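Local coordinates for conserved domain protein (PDB 3PNN), which probably transfers sugars to form glycosidic linkages as a cytoplasmic glycosyltransferase with a Rossmann-like alpha/beta/alpha fold, at residues Phe53-Ser58 / Val77-Gln82; Thr7-Ala12 / His105-Gly110; Gly20-Leu25 / Arg64-Thr69; Thr34-Ser39 / Ile121-Phe126. All coordinates share one frame; numbering follows the deposited sequence.

Interaction 1: Phe53-Ser58 / Val77-Gln82; sequences FVIRHS and VELVFQ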
loop_
_atom_site.group_PDB
_atom_site.type_symbol
_atom_site.label_atom_id
_atom_site.label_comp_id
_atom_site.label_asym_id
_atom_site.label_seq_id
_atom_site.Cartn_x
_atom_site.Cartn_y
_atom_site.Cartn_z
ATOM N N PHE A 53 -11.612 -1.909 -3.942
ATOM C CA PHE A 53 -10.465 -2.173 -4.807
ATOM C C PHE A 53 -10.407 -1.113 -5.883
ATOM O O PHE A 53 -11.405 -0.875 -6.564
ATOM C CB PHE A 53 -10.596 -3.540 -5.504
ATOM C CG PHE A 53 -10.625 -4.705 -4.543
ATOM C CD1 PHE A 53 -9.437 -5.297 -4.123
ATOM C CD2 PHE A 53 -11.833 -5.189 -4.057
ATOM C CE1 PHE A 53 -9.452 -6.379 -3.231
ATOM C CE2 PHE A 53 -11.866 -6.268 -3.155
ATOM C CZ PHE A 53 -10.673 -6.860 -2.746
ATOM N N VAL A 54 -9.249 -0.483 -6.058
ATOM C CA VAL A 54 -9.056 0.296 -7.281
ATOM C C VAL A 54 -8.393 -0.611 -8.324
ATOM O O VAL A 54 -7.337 -1.190 -8.071
ATOM C CB VAL A 54 -8.238 1.588 -7.058
ATOM C CG1 VAL A 54 -6.904 1.288 -6.379
ATOM C CG2 VAL A 54 -8.055 2.338 -8.389
ATOM N N ILE A 55 -9.044 -0.754 -9.473
ATOM C CA ILE A 55 -8.528 -1.563 -10.571
ATOM C C ILE A 55 -8.608 -0.730 -11.851
ATOM O O ILE A 55 -8.811 0.485 -11.784
ATOM C CB ILE A 55 -9.336 -2.872 -10.746
ATOM C CG1 ILE A 55 -10.798 -2.576 -11.094
ATOM C CG2 ILE A 55 -9.252 -3.755 -9.486
ATOM C CD1 ILE A 55 -11.524 -3.812 -11.689
ATOM N N ARG A 56 -8.439 -1.364 -13.013
ATOM C CA ARG A 56 -8.682 -0.674 -14.280
ATOM C C ARG A 56 -9.709 -1.444 -15.101
ATOM O O ARG A 56 -9.873 -2.643 -14.917
ATOM C CB ARG A 56 -7.371 -0.464 -15.049
ATOM C CG ARG A 56 -6.302 0.171 -14.166
ATOM C CD ARG A 56 -5.040 0.614 -14.919
ATOM N NE ARG A 56 -4.074 1.139 -13.952
ATOM C CZ ARG A 56 -2.791 0.787 -13.889
ATOM N NH1 ARG A 56 -2.278 -0.066 -14.780
ATOM N NH2 ARG A 56 -2.012 1.310 -12.946
ATOM N N HIS A 57 -10.410 -0.752 -15.996
ATOM C CA HIS A 57 -11.446 -1.400 -16.791
ATOM C C HIS A 57 -10.882 -2.530 -17.653
ATOM O O HIS A 57 -11.575 -3.505 -17.923
ATOM C CB HIS A 57 -12.162 -0.384 -17.687
ATOM C CG HIS A 57 -13.073 0.539 -16.940
ATOM N ND1 HIS A 57 -14.248 0.113 -16.356
ATOM C CD2 HIS A 57 -12.987 1.867 -16.689
ATOM C CE1 HIS A 57 -14.842 1.138 -15.770
ATOM N NE2 HIS A 57 -14.099 2.215 -15.959
ATOM N N SER A 58 -9.623 -2.395 -18.072
ATOM C CA SER A 58 -8.995 -3.386 -18.955
ATOM C C SER A 58 -8.963 -4.809 -18.387
ATOM O O SER A 58 -8.843 -5.775 -19.141
ATOM C CB SER A 58 -7.577 -2.953 -19.352
ATOM O OG SER A 58 -6.661 -3.144 -18.292
ATOM N N VAL A 77 -18.019 -5.462 -0.906
ATOM C CA VAL A 77 -16.910 -5.127 -1.804
ATOM C C VAL A 77 -17.360 -4.127 -2.850
ATOM O O VAL A 77 -18.491 -4.163 -3.290
ATOM C CB VAL A 77 -16.341 -6.359 -2.525
ATOM C CG1 VAL A 77 -15.827 -7.385 -1.518
ATOM C CG2 VAL A 77 -17.388 -6.992 -3.435
ATOM N N GLU A 78 -16.464 -3.229 -3.246
ATOM C CA GLU A 78 -16.780 -2.250 -4.280
ATOM C C GLU A 78 -15.549 -2.034 -5.155
ATOM O O GLU A 78 -14.413 -2.057 -4.653
ATOM C CB GLU A 78 -17.235 -0.918 -3.660
ATOM C CG GLU A 78 -17.309 0.214 -4.690
ATOM C CD GLU A 78 -18.204 1.383 -4.284
ATOM O OE1 GLU A 78 -18.544 1.520 -3.087
ATOM O OE2 GLU A 78 -18.567 2.173 -5.184
ATOM N N LEU A 79 -15.779 -1.836 -6.453
ATOM C CA LEU A 79 -14.710 -1.494 -7.395
ATOM C C LEU A 79 -14.731 -0.012 -7.769
ATOM O O LEU A 79 -15.793 0.563 -8.010
ATOM C CB LEU A 79 -14.838 -2.310 -8.682
ATOM C CG LEU A 79 -14.806 -3.824 -8.531
ATOM C CD1 LEU A 79 -14.955 -4.496 -9.909
ATOM C CD2 LEU A 79 -13.523 -4.257 -7.845
ATOM N N VAL A 80 -13.550 0.604 -7.788
ATOM C CA VAL A 80 -13.362 1.912 -8.410
ATOM C C VAL A 80 -12.278 1.776 -9.467
ATOM O O VAL A 80 -11.533 0.796 -9.472
ATOM C CB VAL A 80 -13.032 3.045 -7.399
ATOM C CG1 VAL A 80 -14.166 3.187 -6.388
ATOM C CG2 VAL A 80 -11.678 2.812 -6.680
ATOM N N PHE A 81 -12.208 2.736 -10.385
ATOM C CA PHE A 81 -11.387 2.551 -11.582
ATOM C C PHE A 81 -10.371 3.664 -11.806
ATOM O O PHE A 81 -10.726 4.841 -11.852
ATOM C CB PHE A 81 -12.295 2.423 -12.817
ATOM C CG PHE A 81 -13.218 1.248 -12.739
ATOM C CD1 PHE A 81 -12.821 0.010 -13.213
ATOM C CD2 PHE A 81 -14.464 1.374 -12.138
ATOM C CE1 PHE A 81 -13.664 -1.096 -13.109
ATOM C CE2 PHE A 81 -15.312 0.286 -12.034
ATOM C CZ PHE A 81 -14.908 -0.953 -12.522
ATOM N N GLN A 82 -9.110 3.283 -11.972
ATOM C CA GLN A 82 -8.067 4.262 -12.280
ATOM C C GLN A 82 -7.873 4.342 -13.778
ATOM O O GLN A 82 -7.415 3.380 -14.394
ATOM C CB GLN A 82 -6.737 3.878 -11.622
ATOM C CG GLN A 82 -5.602 4.878 -11.929
ATOM C CD GLN A 82 -4.215 4.378 -11.525
ATOM O OE1 GLN A 82 -3.917 3.184 -11.619
ATOM N NE2 GLN A 82 -3.352 5.301 -11.099
#
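Strands 53-55 and 77-81 run parallel, with short axes 4.6 Å apart at closest and crossed at -36°. Four nearly straight backbone bonds join them: F53 N to E78 O, V80 N to F53 O, I55 N to V80 O, and Q82 N to I55 O. V54 and V80 share one face of the sheet. On the other, L79 forks between two neighbours: CD2 is 3.8 Å from F53 CB, and CD1 is 3.9 Å from I55 CD1. The crowded chi1 of I55 (62°) and its extended chi2 lay the chain alongside F81, with I55 CD1 3.7 Å from F81 CE1. H57, just past strand 50-55, lays its ring over one face of F81, the last residue of strand 77-81, as an offset stack, planes at 6°. R56 is extended and grips Q82 OE1 side-on, with NE at 3.1 Å and NH2 at 3.0 Å. The oxygen lies in the guanidinium plane, but both donors stand above the amide plane. Strand 50-55, helix 60-71 and strand 77-81 form a beta-alpha-beta unit, as expected of a Rossmann-like fold. The helix packs on F53, I55, L79 and F81; strand 7-11 contacts F53 and V54.

Interaction 2: Thr7-Ala12 / His105-Gly110; sequences TLFVLA and HAVLMG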
loop_
_atom_site.group_PDB
_atom_site.type_symbol
_atom_site.label_atom_id
_atom_site.label_comp_id
_atom_site.label_asym_id
_atom_site.label_seq_id
_atom_site.Cartn_x
_atom_site.Cartn_y
_atom_site.Cartn_z
ATOM N N THR A 7 -12.803 1.135 6.464
ATOM C CA THR A 7 -12.758 0.572 5.131
ATOM C C THR A 7 -11.337 0.128 4.789
ATOM O O THR A 7 -10.370 0.809 5.143
ATOM C CB THR A 7 -13.227 1.650 4.126
ATOM O OG1 THR A 7 -14.628 1.888 4.328
ATOM C CG2 THR A 7 -12.968 1.232 2.658
ATOM N N LEU A 8 -11.199 -1.013 4.120
ATOM C CA LEU A 8 -9.902 -1.417 3.567
ATOM C C LEU A 8 -9.850 -1.085 2.066
ATOM O O LEU A 8 -10.638 -1.601 1.281
ATOM C CB LEU A 8 -9.649 -2.919 3.787
ATOM C CG LEU A 8 -8.305 -3.416 3.228
ATOM C CD1 LEU A 8 -7.149 -2.803 4.014
ATOM C CD2 LEU A 8 -8.231 -4.926 3.315
ATOM N N PHE A 9 -8.912 -0.230 1.678
ATOM C CA PHE A 9 -8.809 0.249 0.300
ATOM C C PHE A 9 -7.574 -0.438 -0.251
ATOM O O PHE A 9 -6.457 -0.194 0.218
ATOM C CB PHE A 9 -8.647 1.778 0.309
ATOM C CG PHE A 9 -8.731 2.440 -1.053
ATOM C CD1 PHE A 9 -9.017 1.717 -2.200
ATOM C CD2 PHE A 9 -8.539 3.818 -1.170
ATOM C CE1 PHE A 9 -9.106 2.346 -3.450
ATOM C CE2 PHE A 9 -8.629 4.443 -2.410
ATOM C CZ PHE A 9 -8.911 3.695 -3.553
ATOM N N VAL A 10 -7.779 -1.329 -1.216
ATOM C CA VAL A 10 -6.686 -2.118 -1.766
ATOM C C VAL A 10 -6.211 -1.572 -3.115
ATOM O O VAL A 10 -7.001 -1.431 -4.070
ATOM C CB VAL A 10 -7.091 -3.611 -1.922
ATOM C CG1 VAL A 10 -5.942 -4.411 -2.532
ATOM C CG2 VAL A 10 -7.520 -4.208 -0.566
ATOM N N LEU A 11 -4.918 -1.255 -3.201
ATOM C CA LEU A 11 -4.332 -0.768 -4.454
ATOM C C LEU A 11 -4.097 -1.919 -5.435
ATOM O O LEU A 11 -3.049 -2.564 -5.415
ATOM C CB LEU A 11 -3.015 -0.034 -4.183
ATOM C CG LEU A 11 -3.130 1.167 -3.247
ATOM C CD1 LEU A 11 -1.757 1.808 -3.072
ATOM C CD2 LEU A 11 -4.133 2.181 -3.802
ATOM N N ALA A 12 -5.072 -2.160 -6.304
ATOM C CA ALA A 12 -5.039 -3.321 -7.189
ATOM C C ALA A 12 -4.931 -2.945 -8.669
ATOM O O ALA A 12 -5.142 -3.772 -9.559
ATOM C CB ALA A 12 -6.269 -4.197 -6.940
ATOM N N HIS A 105 -2.662 8.837 -7.297
ATOM C CA HIS A 105 -3.767 9.038 -8.245
ATOM C C HIS A 105 -4.768 7.873 -8.131
ATOM O O HIS A 105 -5.979 8.073 -8.150
ATOM C CB HIS A 105 -3.269 9.192 -9.685
ATOM C CG HIS A 105 -4.364 9.234 -10.710
ATOM N ND1 HIS A 105 -4.652 8.167 -11.539
ATOM C CD2 HIS A 105 -5.237 10.214 -11.045
ATOM C CE1 HIS A 105 -5.655 8.490 -12.338
ATOM N NE2 HIS A 105 -6.027 9.728 -12.061
ATOM N N ALA A 106 -4.248 6.658 -8.002
ATOM C CA ALA A 106 -5.085 5.497 -7.703
ATOM C C ALA A 106 -5.914 5.698 -6.428
ATOM O O ALA A 106 -7.102 5.371 -6.399
ATOM C CB ALA A 106 -4.230 4.242 -7.601
ATOM N N VAL A 107 -5.304 6.240 -5.375
ATOM C CA VAL A 107 -6.037 6.527 -4.147
ATOM C C VAL A 107 -7.194 7.510 -4.384
ATOM O O VAL A 107 -8.302 7.324 -3.866
ATOM C CB VAL A 107 -5.104 7.090 -3.030
ATOM C CG1 VAL A 107 -5.926 7.606 -1.858
ATOM C CG2 VAL A 107 -4.130 6.008 -2.549
ATOM N N LEU A 108 -6.935 8.561 -5.155
ATOM C CA LEU A 108 -7.972 9.546 -5.470
ATOM C C LEU A 108 -9.226 8.908 -6.082
ATOM O O LEU A 108 -10.316 9.460 -5.982
ATOM C CB LEU A 108 -7.434 10.628 -6.411
ATOM C CG LEU A 108 -6.634 11.743 -5.734
ATOM C CD1 LEU A 108 -5.969 12.619 -6.768
ATOM C CD2 LEU A 108 -7.557 12.574 -4.828
HETATM N N MSE A 109 -9.081 7.751 -6.716
HETATM C CA MSE A 109 -10.237 7.093 -7.343
HETATM C C MSE A 109 -11.292 6.642 -6.309
HETATM O O MSE A 109 -12.466 6.436 -6.655
HETATM C CB MSE A 109 -9.794 5.893 -8.191
HETATM C CG MSE A 109 -8.820 6.258 -9.332
HETATM SE SE MSE A 109 -9.493 7.520 -10.653
HETATM C CE MSE A 109 -8.778 9.151 -9.823
ATOM N N GLY A 110 -10.872 6.496 -5.052
ATOM C CA GLY A 110 -11.773 6.072 -3.989
ATOM C C GLY A 110 -12.545 7.197 -3.299
ATOM O O GLY A 110 -13.313 6.957 -2.373
#
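F9 is the main bump of this contact. Its CG is anti to the backbone N (chi1 -171°), and the ring projects from strand 7-11 with its far edge leading. The edge enters a hollow of main-chain atoms made by A106 O, V107 O and G110 N. F9 CE2 comes 3.2 Å from V107 O, which lies in the ring plane. F9 CZ is 3.7 Å from G110 N. G110 has no side chain, so the ring can come in close there. V107 O also accepts from G110 N, so the carbonyl beside the ring has a hydrogen-bonding partner.

V107 is the second bump, and it wedges between F9 and L11. Its CG1 reaches F9 CE2 at 4.2 Å, while its CG2 meets L11 CD2 at 4.0 Å. The same L11 methyl rests more loosely on A106, 4.3 Å from CB. No hydrogen bond crosses between the segments. The fit is buried, part ring edge on main chain, part methyl on methyl. V52 and V54 of strand 50-55 also touch F9, and F225 of helix 223-239 touches V107. Such a layer, a helix lying against the side chains of a central parallel strand, is characteristic of the Rossmann-like alpha/beta/alpha fold.

Interaction 3: Gly20-Leu25 / Arg64-Thr69; sequences GSLKQL and REKILT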
loop_
_atom_site.group_PDB
_atom_site.type_symbol
_atom_site.label_atom_id
_atom_site.label_comp_id
_atom_site.label_asym_id
_atom_site.label_seq_id
_atom_site.Cartn_x
_atom_site.Cartn_y
_atom_site.Cartn_z
ATOM N N GLY A 20 -5.251 -6.490 -21.727
ATOM C CA GLY A 20 -6.662 -6.655 -21.404
ATOM C C GLY A 20 -7.024 -7.908 -20.618
ATOM O O GLY A 20 -8.097 -8.488 -20.798
ATOM N N SER A 21 -6.137 -8.327 -19.728
ATOM C CA SER A 21 -6.406 -9.495 -18.908
ATOM C C SER A 21 -5.794 -9.325 -17.527
ATOM O O SER A 21 -4.964 -8.443 -17.303
ATOM C CB SER A 21 -5.857 -10.757 -19.579
ATOM O OG SER A 21 -4.441 -10.735 -19.609
ATOM N N LEU A 22 -6.214 -10.175 -16.600
ATOM C CA LEU A 22 -5.657 -10.188 -15.258
ATOM C C LEU A 22 -4.346 -10.977 -15.298
ATOM O O LEU A 22 -4.260 -11.986 -15.997
ATOM C CB LEU A 22 -6.652 -10.875 -14.327
ATOM C CG LEU A 22 -6.404 -10.894 -12.830
ATOM C CD1 LEU A 22 -6.538 -9.485 -12.260
ATOM C CD2 LEU A 22 -7.401 -11.852 -12.187
ATOM N N LYS A 23 -3.323 -10.526 -14.574
ATOM C CA LYS A 23 -2.087 -11.306 -14.504
ATOM C C LYS A 23 -2.411 -12.658 -13.877
ATOM O O LYS A 23 -3.361 -12.762 -13.096
ATOM C CB LYS A 23 -1.042 -10.607 -13.636
ATOM C CG LYS A 23 -0.367 -9.383 -14.253
ATOM C CD LYS A 23 0.329 -8.587 -13.135
ATOM C CE LYS A 23 1.088 -7.383 -13.677
ATOM N NZ LYS A 23 1.837 -6.748 -12.559
ATOM N N GLN A 24 -1.625 -13.684 -14.212
ATOM C CA GLN A 24 -1.759 -14.986 -13.565
ATOM C C GLN A 24 -1.785 -14.858 -12.044
ATOM O O GLN A 24 -0.902 -14.231 -11.443
ATOM C CB GLN A 24 -0.610 -15.903 -13.986
ATOM C CG GLN A 24 -0.657 -16.314 -15.448
ATOM C CD GLN A 24 -1.802 -17.264 -15.740
ATOM O OE1 GLN A 24 -2.135 -18.112 -14.913
ATOM N NE2 GLN A 24 -2.410 -17.126 -16.916
ATOM N N LEU A 25 -2.804 -15.448 -11.420
ATOM C CA LEU A 25 -2.893 -15.450 -9.961
ATOM C C LEU A 25 -1.933 -16.470 -9.379
ATOM O O LEU A 25 -1.686 -17.508 -9.976
ATOM C CB LEU A 25 -4.323 -15.752 -9.510
ATOM C CG LEU A 25 -5.322 -14.670 -9.942
ATOM C CD1 LEU A 25 -6.701 -14.923 -9.358
ATOM C CD2 LEU A 25 -4.820 -13.302 -9.544
ATOM N N ARG A 64 -13.681 -9.450 -11.646
ATOM C CA ARG A 64 -14.977 -9.827 -11.099
ATOM C C ARG A 64 -15.106 -11.350 -11.042
ATOM O O ARG A 64 -15.570 -11.902 -10.053
ATOM C CB ARG A 64 -16.112 -9.226 -11.930
ATOM C CG ARG A 64 -16.223 -7.685 -11.851
ATOM C CD ARG A 64 -17.350 -7.190 -12.768
ATOM N NE ARG A 64 -17.550 -5.742 -12.708
ATOM C CZ ARG A 64 -18.265 -5.131 -11.769
ATOM N NH1 ARG A 64 -18.821 -5.848 -10.800
ATOM N NH2 ARG A 64 -18.408 -3.805 -11.789
ATOM N N GLU A 65 -14.673 -12.028 -12.102
ATOM C CA GLU A 65 -14.825 -13.484 -12.183
ATOM C C GLU A 65 -13.959 -14.246 -11.186
ATOM O O GLU A 65 -14.416 -15.194 -10.543
ATOM C CB GLU A 65 -14.463 -13.980 -13.588
ATOM C CG GLU A 65 -15.441 -13.613 -14.678
ATOM C CD GLU A 65 -14.964 -14.079 -16.047
ATOM O OE1 GLU A 65 -13.900 -14.742 -16.116
ATOM O OE2 GLU A 65 -15.646 -13.779 -17.050
ATOM N N LYS A 66 -12.699 -13.845 -11.079
ATOM C CA LYS A 66 -11.714 -14.644 -10.359
ATOM C C LYS A 66 -11.440 -14.134 -8.950
ATOM O O LYS A 66 -10.989 -14.893 -8.099
ATOM C CB LYS A 66 -10.385 -14.676 -11.134
ATOM C CG LYS A 66 -10.401 -15.481 -12.449
ATOM C CD LYS A 66 -9.037 -15.371 -13.136
ATOM C CE LYS A 66 -8.784 -16.503 -14.126
ATOM N NZ LYS A 66 -9.712 -16.452 -15.276
ATOM N N ILE A 67 -11.680 -12.853 -8.700
ATOM C CA ILE A 67 -11.338 -12.292 -7.391
ATOM C C ILE A 67 -12.557 -11.897 -6.550
ATOM O O ILE A 67 -12.690 -12.334 -5.404
ATOM C CB ILE A 67 -10.328 -11.133 -7.528
ATOM C CG1 ILE A 67 -9.029 -11.669 -8.161
ATOM C CG2 ILE A 67 -10.068 -10.466 -6.162
ATOM C CD1 ILE A 67 -7.878 -10.689 -8.174
ATOM N N LEU A 68 -13.454 -11.087 -7.102
ATOM C CA LEU A 68 -14.623 -10.666 -6.324
ATOM C C LEU A 68 -15.482 -11.841 -5.859
ATOM O O LEU A 68 -16.126 -11.770 -4.810
ATOM C CB LEU A 68 -15.492 -9.666 -7.091
ATOM C CG LEU A 68 -14.934 -8.244 -7.127
ATOM C CD1 LEU A 68 -16.047 -7.253 -7.482
ATOM C CD2 LEU A 68 -14.282 -7.875 -5.793
ATOM N N THR A 69 -15.512 -12.911 -6.646
ATOM C CA THR A 69 -16.321 -14.073 -6.300
ATOM C C THR A 69 -15.804 -14.732 -5.021
ATOM O O THR A 69 -16.545 -15.428 -4.325
ATOM C CB THR A 69 -16.299 -15.127 -7.411
ATOM O OG1 THR A 69 -14.936 -15.383 -7.784
ATOM C CG2 THR A 69 -17.079 -14.644 -8.626
#
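No ring, amide, carboxylate or guanidinium takes part in the meeting of G20-L25 with R64-T69, so no flat face or edge is covered across it. Flat groups find partners elsewhere. R64 NE makes a salt bridge to E60, and within the helix the E65 peptide carbonyl accepts from T69 OG1 at 2.8 Å, the hydroxyl standing 46° above the carbonyl plane. This bond links residues four apart, where the helix has a wider pi-type turn at 64-68.

The contact itself is made by aliphatic branches. Two leucines of the loop lean on K66 and I67 of helix 60-71. L22 has CG anti to its backbone N (chi1 -173°). Its CD2 methyl touches K66 CD at 4.0 Å and I67 CD1 at 4.2 Å. L22 and the K66 chain slide past each other in opposite directions. L25 has CG anti to its carbonyl carbon instead (chi1 -64°). Its CD1 crosses obliquely, 4.1 Å from K66 CB and 4.2 Å from I67 CG1. K66 thus offers its stem as an apolar surface, while its chain bends at the last torsion and carries NZ away. L22 and I67 form the buried side of the patch; L25 and K66 lie at the surface.

L22 N bonds E62 OE1 of the same helix, and K23 NZ bonds G14 O. F63 and F59 also pack on L22. Helix 60-71 thus backs the loop. In sequence and place after strand 7-11, the loop resembles the glycine-rich signature loop of sugar nucleotidyltransferases, with K23 probably its lysine.

Interaction 4: Thr34-Ser39 / Ile121-Phe126; sequences TIMDYS and INADDF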
loop_
_atom_site.group_PDB
_atom_site.type_symbol
_atom_site.label_atom_id
_atom_site.label_comp_id
_atom_site.label_asym_id
_atom_site.label_seq_id
_atom_site.Cartn_x
_atom_site.Cartn_y
_atom_site.Cartn_z
ATOM N N THR A 34 -4.118 -16.677 -2.440
ATOM C CA THR A 34 -3.168 -15.644 -2.840
ATOM C C THR A 34 -2.765 -14.761 -1.660
ATOM O O THR A 34 -3.409 -14.771 -0.619
ATOM C CB THR A 34 -3.791 -14.714 -3.890
ATOM O OG1 THR A 34 -4.873 -13.987 -3.286
ATOM C CG2 THR A 34 -4.336 -15.538 -5.077
ATOM N N ILE A 35 -1.713 -13.970 -1.835
ATOM C CA ILE A 35 -1.325 -13.027 -0.787
ATOM C C ILE A 35 -2.477 -12.080 -0.456
ATOM O O ILE A 35 -2.747 -11.806 0.717
ATOM C CB ILE A 35 -0.076 -12.238 -1.180
ATOM C CG1 ILE A 35 1.146 -13.154 -1.066
ATOM C CG2 ILE A 35 0.093 -11.015 -0.267
ATOM C CD1 ILE A 35 2.405 -12.552 -1.594
HETATM N N MSE A 36 -3.165 -11.595 -1.488
HETATM C CA MSE A 36 -4.320 -10.726 -1.279
HETATM C C MSE A 36 -5.355 -11.381 -0.367
HETATM O O MSE A 36 -5.946 -10.720 0.497
HETATM C CB MSE A 36 -4.966 -10.333 -2.616
HETATM C CG MSE A 36 -6.269 -9.565 -2.424
HETATM SE SE MSE A 36 -7.237 -9.402 -4.102
HETATM C CE MSE A 36 -5.887 -8.376 -5.031
ATOM N N ASP A 37 -5.574 -12.677 -0.563
ATOM C CA ASP A 37 -6.497 -13.444 0.274
ATOM C C ASP A 37 -6.127 -13.391 1.757
ATOM O O ASP A 37 -7.008 -13.252 2.609
ATOM C CB ASP A 37 -6.545 -14.920 -0.156
ATOM C CG ASP A 37 -7.247 -15.131 -1.503
ATOM O OD1 ASP A 37 -8.031 -14.254 -1.940
ATOM O OD2 ASP A 37 -6.998 -16.188 -2.118
ATOM N N TYR A 38 -4.842 -13.549 2.074
ATOM C CA TYR A 38 -4.405 -13.418 3.480
ATOM C C TYR A 38 -4.725 -12.023 4.029
ATOM O O TYR A 38 -5.184 -11.899 5.164
ATOM C CB TYR A 38 -2.914 -13.760 3.640
ATOM C CG TYR A 38 -2.708 -15.242 3.462
ATOM C CD1 TYR A 38 -2.795 -16.111 4.554
ATOM C CD2 TYR A 38 -2.503 -15.788 2.194
ATOM C CE1 TYR A 38 -2.655 -17.484 4.391
ATOM C CE2 TYR A 38 -2.353 -17.171 2.023
ATOM C CZ TYR A 38 -2.438 -18.005 3.119
ATOM O OH TYR A 38 -2.309 -19.377 2.957
ATOM N N SER A 39 -4.529 -10.988 3.217
ATOM C CA SER A 39 -4.847 -9.618 3.669
ATOM C C SER A 39 -6.326 -9.460 3.975
ATOM O O SER A 39 -6.695 -8.893 5.005
ATOM C CB SER A 39 -4.442 -8.583 2.622
ATOM O OG SER A 39 -3.030 -8.492 2.550
ATOM N N ILE A 121 -3.576 -0.302 1.415
ATOM C CA ILE A 121 -2.538 -1.330 1.367
ATOM C C ILE A 121 -2.273 -1.786 -0.058
ATOM O O ILE A 121 -3.109 -1.586 -0.953
ATOM C CB ILE A 121 -2.912 -2.608 2.197
ATOM C CG1 ILE A 121 -4.117 -3.340 1.588
ATOM C CG2 ILE A 121 -3.148 -2.263 3.667
ATOM C CD1 ILE A 121 -4.285 -4.801 2.097
ATOM N N ASN A 122 -1.109 -2.403 -0.269
ATOM C CA ASN A 122 -0.793 -2.999 -1.563
ATOM C C ASN A 122 -1.532 -4.319 -1.720
ATOM O O ASN A 122 -1.942 -4.940 -0.724
ATOM C CB ASN A 122 0.710 -3.257 -1.705
ATOM C CG ASN A 122 1.524 -1.984 -1.830
ATOM O OD1 ASN A 122 1.029 -0.945 -2.288
ATOM N ND2 ASN A 122 2.794 -2.064 -1.438
ATOM N N ALA A 123 -1.665 -4.766 -2.965
ATOM C CA ALA A 123 -2.438 -5.967 -3.282
ATOM C C ALA A 123 -1.634 -7.267 -3.199
ATOM O O ALA A 123 -2.209 -8.349 -3.177
ATOM C CB ALA A 123 -3.069 -5.833 -4.678
ATOM N N ASP A 124 -0.312 -7.170 -3.155
ATOM C CA ASP A 124 0.509 -8.374 -3.265
ATOM C C ASP A 124 1.633 -8.393 -2.226
ATOM O O ASP A 124 2.675 -9.009 -2.438
ATOM C CB ASP A 124 1.078 -8.476 -4.688
ATOM C CG ASP A 124 1.397 -9.906 -5.103
ATOM O OD1 ASP A 124 0.811 -10.869 -4.542
ATOM O OD2 ASP A 124 2.234 -10.063 -6.016
ATOM N N ASP A 125 1.427 -7.690 -1.117
ATOM C CA ASP A 125 2.341 -7.773 0.029
ATOM C C ASP A 125 1.637 -8.420 1.214
ATOM O O ASP A 125 0.444 -8.192 1.434
ATOM C CB ASP A 125 2.854 -6.385 0.444
ATOM C CG ASP A 125 3.878 -5.830 -0.529
ATOM O OD1 ASP A 125 5.054 -6.229 -0.463
ATOM O OD2 ASP A 125 3.497 -5.020 -1.384
ATOM N N PHE A 126 2.386 -9.213 1.979
ATOM C CA PHE A 126 1.869 -9.833 3.191
ATOM C C PHE A 126 2.249 -8.985 4.402
ATOM O O PHE A 126 3.436 -8.833 4.730
ATOM C CB PHE A 126 2.384 -11.279 3.330
ATOM C CG PHE A 126 1.859 -12.006 4.542
ATOM C CD1 PHE A 126 0.756 -12.863 4.443
ATOM C CD2 PHE A 126 2.478 -11.860 5.779
ATOM C CE1 PHE A 126 0.275 -13.551 5.560
ATOM C CE2 PHE A 126 2.003 -12.542 6.907
ATOM C CZ PHE A 126 0.900 -13.388 6.799
HETATM O O HOH W 1 -1.962 -10.983 -4.190
HETATM O O HOH W 2 -1.926 -7.599 0.175
#
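Capping comes first. T34 and D37 form a capping box at the start of helix 35-46. T34 N gives a bond to D37 OD2 at 2.9 Å, and D37 N gives one to T34 OG1 at 3.1 Å. D37 OD1 has further partners in K70 and Y71.

No direct hydrogen bond joins the segments, but two waters do. One accepts from M36 N in the first helical turn at 3.0 Å and donates to A123 O and to D124 OD1, the latter at 2.8 Å. The other accepts from S39 OG and donates to N122 O and to D125 O, the last at 2.7 Å. Each bridge ties one helix group to two oxygens of residues 122-125, at and beyond the strand end.

Packing fills the rest. I35 CG2, anti to its backbone N, presses on the main chain, 3.3 Å from D125 O. The selenomethionine M36 bends at its last torsion, bringing CE within 3.8 Å of A123 CB. Y38 CB sits at the edge of the F126 ring, 3.7 Å from CE1. S39 CB rests on I121 CD1.

Among the acids, D125 OD2 accepts from N122 ND2, and D125 OD1 from W273 NE1. D124 OD2 and both D125 oxygens also bond glycerols, probably from the crystallisation liquor. Adjacent acids just beyond a central strand are consistent with the acidic, metal-binding motif of GT-A glycosyltransferases and related nucleotidyltransferases.

How the interactions relate
Interactions 1, 2 and 4 share one sheet, in which strand 7-11 lies between strands 50-55 and 118-122. V54 N and V10 O are 3.1 Å apart and probably bonded, joining interaction 1 to interaction 2. L11 N and I121 O, at 2.9 Å, probably join interaction 2 to interaction 4. The centres of interactions 1 and 2 are about 8 Å apart. Interaction 3 packs outside the sheet: L68 CD1 meets L79 CG at 3.8 Å. The selenium of M36 ties interaction 4 to interactions 3 and 1, 3.7 Å from I67 CG2 and 3.8 Å from F53 CE1. Glycerols bonded by R56, D124 and D125 may mark a pocket by the strand ends.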